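Putative major capsid protein (Cafeteriavirus-dependent mavirus, PDB 6G44) forms the shell of the virophage mavirus, its double jelly-roll subunits associating into trimeric capsomers that build the capsid. Local coordinates at the interface of chains A and B. Sequence-based numbering; all coordinates share one arbitrary frame. Chains: chain A/B, Putative major capsid protein.

Contact 1: the interface of chains A and B. Residues chain A 506-508; chain B 16-19, 21-22.
The short strand 505-506 of chain A and the loop that follows it meet the end of strand 13-16 of chain B and its continuation into the 3-10 helix 19-21. In this double jelly-roll capsid protein the two segments form a parallel beta bridge, A:Lys506 pairing with B:Gln16. The backbone N of B:Ala17 donates to the carbonyl O of A:Lys506 at 2.9 Å, approaching from above the carbonyl plane. The two side chains of the bridged pair cross obliquely. A:Lys506 sets CG anti to its backbone N (chi1 176°) and runs extended as far as CE, then bends at chi4 (-80°). This turns its terminal amino group NZ onto an in-plane lone pair of the amide OE1 of B:Gln16, 2.8 Å away. B:Gln16 bends at chi2 to bring its amide across the lysine chain, and OE1 also lies 3.4 Å from the methylene CD of A:Lys506. The length of lysine lets it reach the tip of the paired glutamine. A:Leu507, the most buried residue here (95 Å²), carries the apolar part: one branch methyl, CD2, lies 3.8 Å from CB of B:Ala17 and also touches CB of B:Tyr21. Water 1 bridges the chains, 2.8 Å from the carbonyl O of A:Leu507 and 2.7 Å from the carbonyl O of B:Ala17. The methyl CG2 of A:Thr508 meets CE1 of the B:Tyr19 ring at 3.7 Å, while the leucine carbonyl faces that ring's edge in plane.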
ATOM      1  N   LYS A 506     -24.355 -10.576  14.155  1.00 20.36           N
ATOM      2  CA  LYS A 506     -23.661  -9.324  13.852  1.00 21.70           C
ATOM      3  C   LYS A 506     -23.065  -9.518  12.461  1.00 21.52           C
ATOM      4  O   LYS A 506     -22.041 -10.199  12.302  1.00 20.83           O
ATOM      5  CB  LYS A 506     -22.566  -9.026  14.881  1.00 23.84           C
ATOM      6  CG  LYS A 506     -21.748  -7.766  14.555  1.00 25.91           C
ATOM      7  CD  LYS A 506     -20.648  -7.506  15.563  1.00 28.00           C
ATOM      8  CE  LYS A 506     -19.794  -6.303  15.167  1.00 28.79           C
ATOM      9  NZ  LYS A 506     -18.778  -6.620  14.135  1.00 30.57           N
ATOM     10  N   LEU A 507     -23.691  -8.868  11.477  1.00 21.75           N
ATOM     11  CA  LEU A 507     -23.305  -9.033  10.067  1.00 24.73           C
ATOM     12  C   LEU A 507     -22.341  -7.965   9.537  1.00 27.93           C
ATOM     13  O   LEU A 507     -21.710  -8.169   8.485  1.00 28.08           O
ATOM     14  CB  LEU A 507     -24.553  -9.074   9.200  1.00 23.63           C
ATOM     15  CG  LEU A 507     -25.452 -10.276   9.423  1.00 23.93           C
ATOM     16  CD1 LEU A 507     -26.876  -9.993   9.000  1.00 24.67           C
ATOM     17  CD2 LEU A 507     -24.909 -11.469   8.663  1.00 25.52           C
ATOM     18  N   THR A 508     -22.223  -6.838  10.243  1.00 31.28           N
ATOM     19  CA  THR A 508     -21.336  -5.742   9.830  1.00 36.67           C
ATOM     20  C   THR A 508     -20.205  -5.557  10.827  1.00 41.79           C
ATOM     21  O   THR A 508     -20.416  -4.962  11.883  1.00 51.34           O
ATOM     22  CB  THR A 508     -22.118  -4.423   9.725  1.00 37.93           C
ATOM     23  OG1 THR A 508     -22.820  -4.185  10.951  1.00 40.75           O
ATOM     24  CG2 THR A 508     -23.110  -4.493   8.581  1.00 38.56           C
TER
ATOM     25  N   GLN B  16     -20.808 -13.201  15.299  1.00 18.42           N
ATOM     26  CA  GLN B  16     -20.171 -12.535  14.160  1.00 18.71           C
ATOM     27  C   GLN B  16     -20.407 -13.445  12.950  1.00 18.76           C
ATOM     28  O   GLN B  16     -20.180 -14.635  13.039  1.00 18.08           O
ATOM     29  CB  GLN B  16     -18.681 -12.332  14.393  1.00 21.07           C
ATOM     30  CG  GLN B  16     -17.905 -11.657  13.267  1.00 23.84           C
ATOM     31  CD  GLN B  16     -18.337 -10.227  13.044  1.00 27.23           C
ATOM     32  OE1 GLN B  16     -18.392  -9.430  13.982  1.00 30.25           O
ATOM     33  NE2 GLN B  16     -18.661  -9.892  11.783  1.00 31.01           N
ATOM     34  N   ALA B  17     -20.886 -12.868  11.851  1.00 18.40           N
ATOM     35  CA  ALA B  17     -21.233 -13.659  10.653  1.00 18.12           C
ATOM     36  C   ALA B  17     -20.754 -12.876   9.445  1.00 17.42           C
ATOM     37  O   ALA B  17     -20.722 -11.644   9.478  1.00 18.17           O
ATOM     38  CB  ALA B  17     -22.740 -13.883  10.572  1.00 18.24           C
ATOM     39  N   PRO B  18     -20.383 -13.575   8.357  1.00 17.17           N
ATOM     40  CA  PRO B  18     -19.987 -12.828   7.168  1.00 17.54           C
ATOM     41  C   PRO B  18     -21.119 -12.003   6.563  1.00 16.38           C
ATOM     42  O   PRO B  18     -22.280 -12.412   6.582  1.00 16.16           O
ATOM     43  CB  PRO B  18     -19.561 -13.927   6.181  1.00 18.84           C
ATOM     44  CG  PRO B  18     -20.192 -15.168   6.658  1.00 18.80           C
ATOM     45  CD  PRO B  18     -20.416 -15.030   8.145  1.00 17.81           C
ATOM     46  N   TYR B  19     -20.755 -10.852   6.014  1.00 16.72           N
ATOM     47  CA  TYR B  19     -21.705  -9.964   5.351  1.00 16.59           C
ATOM     48  C   TYR B  19     -22.383 -10.649   4.159  1.00 16.49           C
ATOM     49  O   TYR B  19     -23.489 -10.252   3.795  1.00 17.41           O
ATOM     50  CB  TYR B  19     -20.994  -8.694   4.894  1.00 17.22           C
ATOM     51  CG  TYR B  19     -21.874  -7.535   4.484  1.00 18.17           C
ATOM     52  CD1 TYR B  19     -22.645  -6.854   5.427  1.00 19.88           C
ATOM     53  CD2 TYR B  19     -21.884  -7.060   3.175  1.00 19.86           C
ATOM     54  CE1 TYR B  19     -23.431  -5.766   5.077  1.00 20.67           C
ATOM     55  CE2 TYR B  19     -22.653  -5.959   2.821  1.00 20.20           C
ATOM     56  CZ  TYR B  19     -23.438  -5.321   3.763  1.00 21.14           C
ATOM     57  OH  TYR B  19     -24.196  -4.226   3.401  1.00 24.07           O
ATOM     58  N   TYR B  21     -23.971 -13.274   4.382  1.00 17.04           N
ATOM     59  CA  TYR B  21     -25.255 -13.723   4.906  1.00 16.90           C
ATOM     60  C   TYR B  21     -26.255 -12.589   5.156  1.00 16.59           C
ATOM     61  O   TYR B  21     -27.404 -12.845   5.573  1.00 17.90           O
ATOM     62  CB  TYR B  21     -25.045 -14.535   6.190  1.00 17.32           C
ATOM     63  CG  TYR B  21     -24.459 -15.925   6.034  1.00 16.45           C
ATOM     64  CD1 TYR B  21     -24.718 -16.717   4.918  1.00 17.48           C
ATOM     65  CD2 TYR B  21     -23.668 -16.473   7.038  1.00 16.96           C
ATOM     66  CE1 TYR B  21     -24.187 -17.989   4.827  1.00 17.57           C
ATOM     67  CE2 TYR B  21     -23.137 -17.752   6.946  1.00 17.61           C
ATOM     68  CZ  TYR B  21     -23.397 -18.508   5.816  1.00 17.91           C
ATOM     69  OH  TYR B  21     -22.869 -19.789   5.741  1.00 18.63           O
ATOM     70  N   ASN B  22     -25.848 -11.334   4.904  1.00 16.67           N
ATOM     71  CA  ASN B  22     -26.809 -10.234   4.795  1.00 16.71           C
ATOM     72  C   ASN B  22     -27.365 -10.316   3.377  1.00 16.37           C
ATOM     73  O   ASN B  22     -27.007  -9.552   2.486  1.00 16.51           O
ATOM     74  CB  ASN B  22     -26.155  -8.873   5.066  1.00 17.14           C
ATOM     75  CG  ASN B  22     -27.139  -7.725   4.933  1.00 17.95           C
ATOM     76  OD1 ASN B  22     -28.321  -7.866   5.272  1.00 19.30           O
ATOM     77  ND2 ASN B  22     -26.663  -6.594   4.407  1.00 17.44           N
TER
HETATM   78  O   HOH W   1     -19.257  -9.380   9.169  1.00 39.24           O

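Contact 2: the interface of chains A and B. Residues chain A 19, 22, 27-28; chain B 513-516.
The 3-10 helix 19-21 of chain A, the loop after it and the loop residues leading up to strand 29-34 receive the C-terminal segment of chain B, where a loop enters strand 516-519. In this double jelly-roll protein, side chains of each subunit bind backbone carbonyls of the other, joined by a backbone N-H of chain B. B:Arg516 donates most of the bonds. Its chain is extended from CG to NE, and NE donates to the carbonyl O of A:Asn22 at 2.9 Å, nearly along the C=O axis and close to the guanidinium plane. NH2 adds weak bonds to the same oxygen and to the carbonyl O of A:Tyr19, so planar arginine, with several N-H donors, suits this cluster of acceptors near the 3-10 turn. The phenol ring of A:Tyr19 comes tip to tip with the guanidinium, the planes 36° apart; its CE2 lies over one face, offset toward the rim, 3.5 Å from CZ of B:Arg516. The OH of A:Tyr19 donates to the carbonyl O of the poorly ordered B:Lys513 at 3.2 Å. A:Asn22, CG anti to its backbone N (chi1 176°), sends its amide ND2 to the carbonyl O of B:Leu514 at 2.9 Å. That bond is straight at the hydrogen (171°) and lies in the amide plane, although ND2 stands above the carbonyl plane. Asparagine thus accepts through its backbone and donates through its side chain. Further along, the backbone N of B:Arg516 donates to the carbonyl O of A:Asn28 at 2.7 Å, almost exactly along the C=O axis. The flexible B:Met515, bent at chi2 and chi3, curls its methyl CE to within 3.6 Å of CB of A:Asn28.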
ATOM      1  N   TYR A  19     -19.670  13.599  -2.428  1.00 16.21           N
ATOM      2  CA  TYR A  19     -19.759  14.183  -1.095  1.00 16.58           C
ATOM      3  C   TYR A  19     -19.474  15.691  -1.126  1.00 16.59           C
ATOM      4  O   TYR A  19     -19.892  16.400  -0.214  1.00 17.88           O
ATOM      5  CB  TYR A  19     -18.796  13.443  -0.160  1.00 17.01           C
ATOM      6  CG  TYR A  19     -18.929  13.713   1.322  1.00 17.77           C
ATOM      7  CD1 TYR A  19     -20.024  13.248   2.042  1.00 18.11           C
ATOM      8  CD2 TYR A  19     -17.923  14.390   2.017  1.00 18.39           C
ATOM      9  CE1 TYR A  19     -20.141  13.481   3.420  1.00 19.50           C
ATOM     10  CE2 TYR A  19     -18.031  14.616   3.377  1.00 18.93           C
ATOM     11  CZ  TYR A  19     -19.139  14.158   4.073  1.00 20.39           C
ATOM     12  OH  TYR A  19     -19.246  14.375   5.442  1.00 22.29           O
ATOM     13  N   ASN A  22     -22.469  17.589  -0.479  1.00 16.76           N
ATOM     14  CA  ASN A  22     -22.878  17.753   0.917  1.00 16.91           C
ATOM     15  C   ASN A  22     -22.228  19.042   1.399  1.00 16.58           C
ATOM     16  O   ASN A  22     -21.231  19.025   2.123  1.00 16.88           O
ATOM     17  CB  ASN A  22     -22.474  16.555   1.792  1.00 17.20           C
ATOM     18  CG  ASN A  22     -22.807  16.756   3.259  1.00 17.39           C
ATOM     19  OD1 ASN A  22     -23.831  17.355   3.610  1.00 19.66           O
ATOM     20  ND2 ASN A  22     -21.921  16.270   4.136  1.00 17.59           N
ATOM     21  N   LYS A  27     -25.230  24.228   9.450  1.00 20.12           N
ATOM     22  CA  LYS A  27     -26.116  23.143   9.857  1.00 21.78           C
ATOM     23  C   LYS A  27     -25.431  21.785   9.973  1.00 20.22           C
ATOM     24  O   LYS A  27     -25.976  20.877  10.619  1.00 23.14           O
ATOM     25  CB  LYS A  27     -27.300  23.019   8.902  1.00 24.44           C
ATOM     26  CG  LYS A  27     -28.205  24.231   8.870  1.00 28.69           C
ATOM     27  CD  LYS A  27     -29.299  24.003   7.836  1.00 33.33           C
ATOM     28  CE  LYS A  27     -30.321  25.122   7.828  1.00 36.79           C
ATOM     29  NZ  LYS A  27     -31.619  24.621   7.292  1.00 40.28           N
ATOM     30  N   ASN A  28     -24.288  21.601   9.308  1.00 18.21           N
ATOM     31  CA  ASN A  28     -23.617  20.308   9.316  1.00 17.00           C
ATOM     32  C   ASN A  28     -22.115  20.358   9.637  1.00 18.10           C
ATOM     33  O   ASN A  28     -21.446  19.352   9.493  1.00 21.66           O
ATOM     34  CB  ASN A  28     -23.887  19.580   7.993  1.00 17.12           C
ATOM     35  CG  ASN A  28     -23.179  20.219   6.811  1.00 17.61           C
ATOM     36  OD1 ASN A  28     -22.540  21.238   6.954  1.00 18.54           O
ATOM     37  ND2 ASN A  28     -23.301  19.610   5.643  1.00 18.66           N
TER
ATOM     38  N   LYS B 513     -23.668  10.968   9.120  1.00 40.16           N
ATOM     39  CA  LYS B 513     -22.582  10.833   8.145  1.00 38.66           C
ATOM     40  C   LYS B 513     -22.454  12.075   7.239  1.00 32.72           C
ATOM     41  O   LYS B 513     -21.415  12.309   6.607  1.00 32.52           O
ATOM     42  CB  LYS B 513     -22.790   9.559   7.319  1.00 43.70           C
ATOM     43  CG  LYS B 513     -21.497   8.911   6.831  1.00 47.43           C
ATOM     44  CD  LYS B 513     -21.766   7.520   6.273  1.00 49.74           C
ATOM     45  CE  LYS B 513     -20.537   6.932   5.595  1.00 52.42           C
ATOM     46  NZ  LYS B 513     -20.883   5.752   4.751  1.00 54.21           N
ATOM     47  N   LEU B 514     -23.507  12.876   7.200  1.00 31.19           N
ATOM     48  CA  LEU B 514     -23.460  14.181   6.551  1.00 27.99           C
ATOM     49  C   LEU B 514     -22.831  15.252   7.438  1.00 26.99           C
ATOM     50  O   LEU B 514     -22.538  16.347   6.958  1.00 22.64           O
ATOM     51  CB  LEU B 514     -24.863  14.613   6.118  1.00 30.21           C
ATOM     52  CG  LEU B 514     -25.536  13.663   5.123  1.00 30.74           C
ATOM     53  CD1 LEU B 514     -26.940  14.159   4.829  1.00 32.97           C
ATOM     54  CD2 LEU B 514     -24.733  13.549   3.841  1.00 29.89           C
ATOM     55  N   MET B 515     -22.631  14.952   8.724  1.00 26.15           N
ATOM     56  CA  MET B 515     -21.999  15.910   9.604  0.70 27.50           C
ATOM     57  C   MET B 515     -20.501  15.950   9.288  1.00 26.26           C
ATOM     58  O   MET B 515     -19.868  14.925   9.021  1.00 29.92           O
ATOM     59  CB  MET B 515     -22.307  15.587  11.071  0.70 29.56           C
ATOM     60  CG  MET B 515     -23.812  15.572  11.402  0.70 31.70           C
ATOM     61  SD  MET B 515     -24.797  17.057  11.006  0.70 36.98           S
ATOM     62  CE  MET B 515     -25.520  16.655   9.414  0.70 36.18           C
ATOM     63  N   ARG B 516     -19.957  17.157   9.273  1.00 23.60           N
ATOM     64  CA  ARG B 516     -18.572  17.375   8.989  1.00 22.84           C
ATOM     65  C   ARG B 516     -17.995  17.983  10.262  1.00 23.17           C
ATOM     66  O   ARG B 516     -18.685  18.739  10.958  1.00 26.06           O
ATOM     67  CB  ARG B 516     -18.426  18.309   7.803  1.00 22.61           C
ATOM     68  CG  ARG B 516     -18.949  17.731   6.492  1.00 22.40           C
ATOM     69  CD  ARG B 516     -19.125  18.836   5.460  1.00 22.13           C
ATOM     70  NE  ARG B 516     -19.192  18.418   4.055  1.00 21.25           N
ATOM     71  CZ  ARG B 516     -18.155  18.107   3.281  1.00 20.31           C
ATOM     72  NH1 ARG B 516     -16.931  18.029   3.760  1.00 22.86           N
ATOM     73  NH2 ARG B 516     -18.360  17.824   2.006  1.00 20.58           N
TER

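Contact 1 and contact 2 lie about 28 Å apart between their C-alpha centres, on the same side of the chain pair. They exchange roles: in contact 1 chain A supplies residues from its C-terminal region and chain B its N-terminal segment, whereas in contact 2 chain A supplies the N-terminal segment and chain B the C-terminal one. Tyr19 and Asn22 lie in both, but Asn22 carries bonds only in contact 2, in keeping with an interface that is not an exact two-fold. Such reciprocal binding of chain ends probably helps tie neighbouring subunits together; the deposited assembly holds three copies, consistent with a trimeric capsomer.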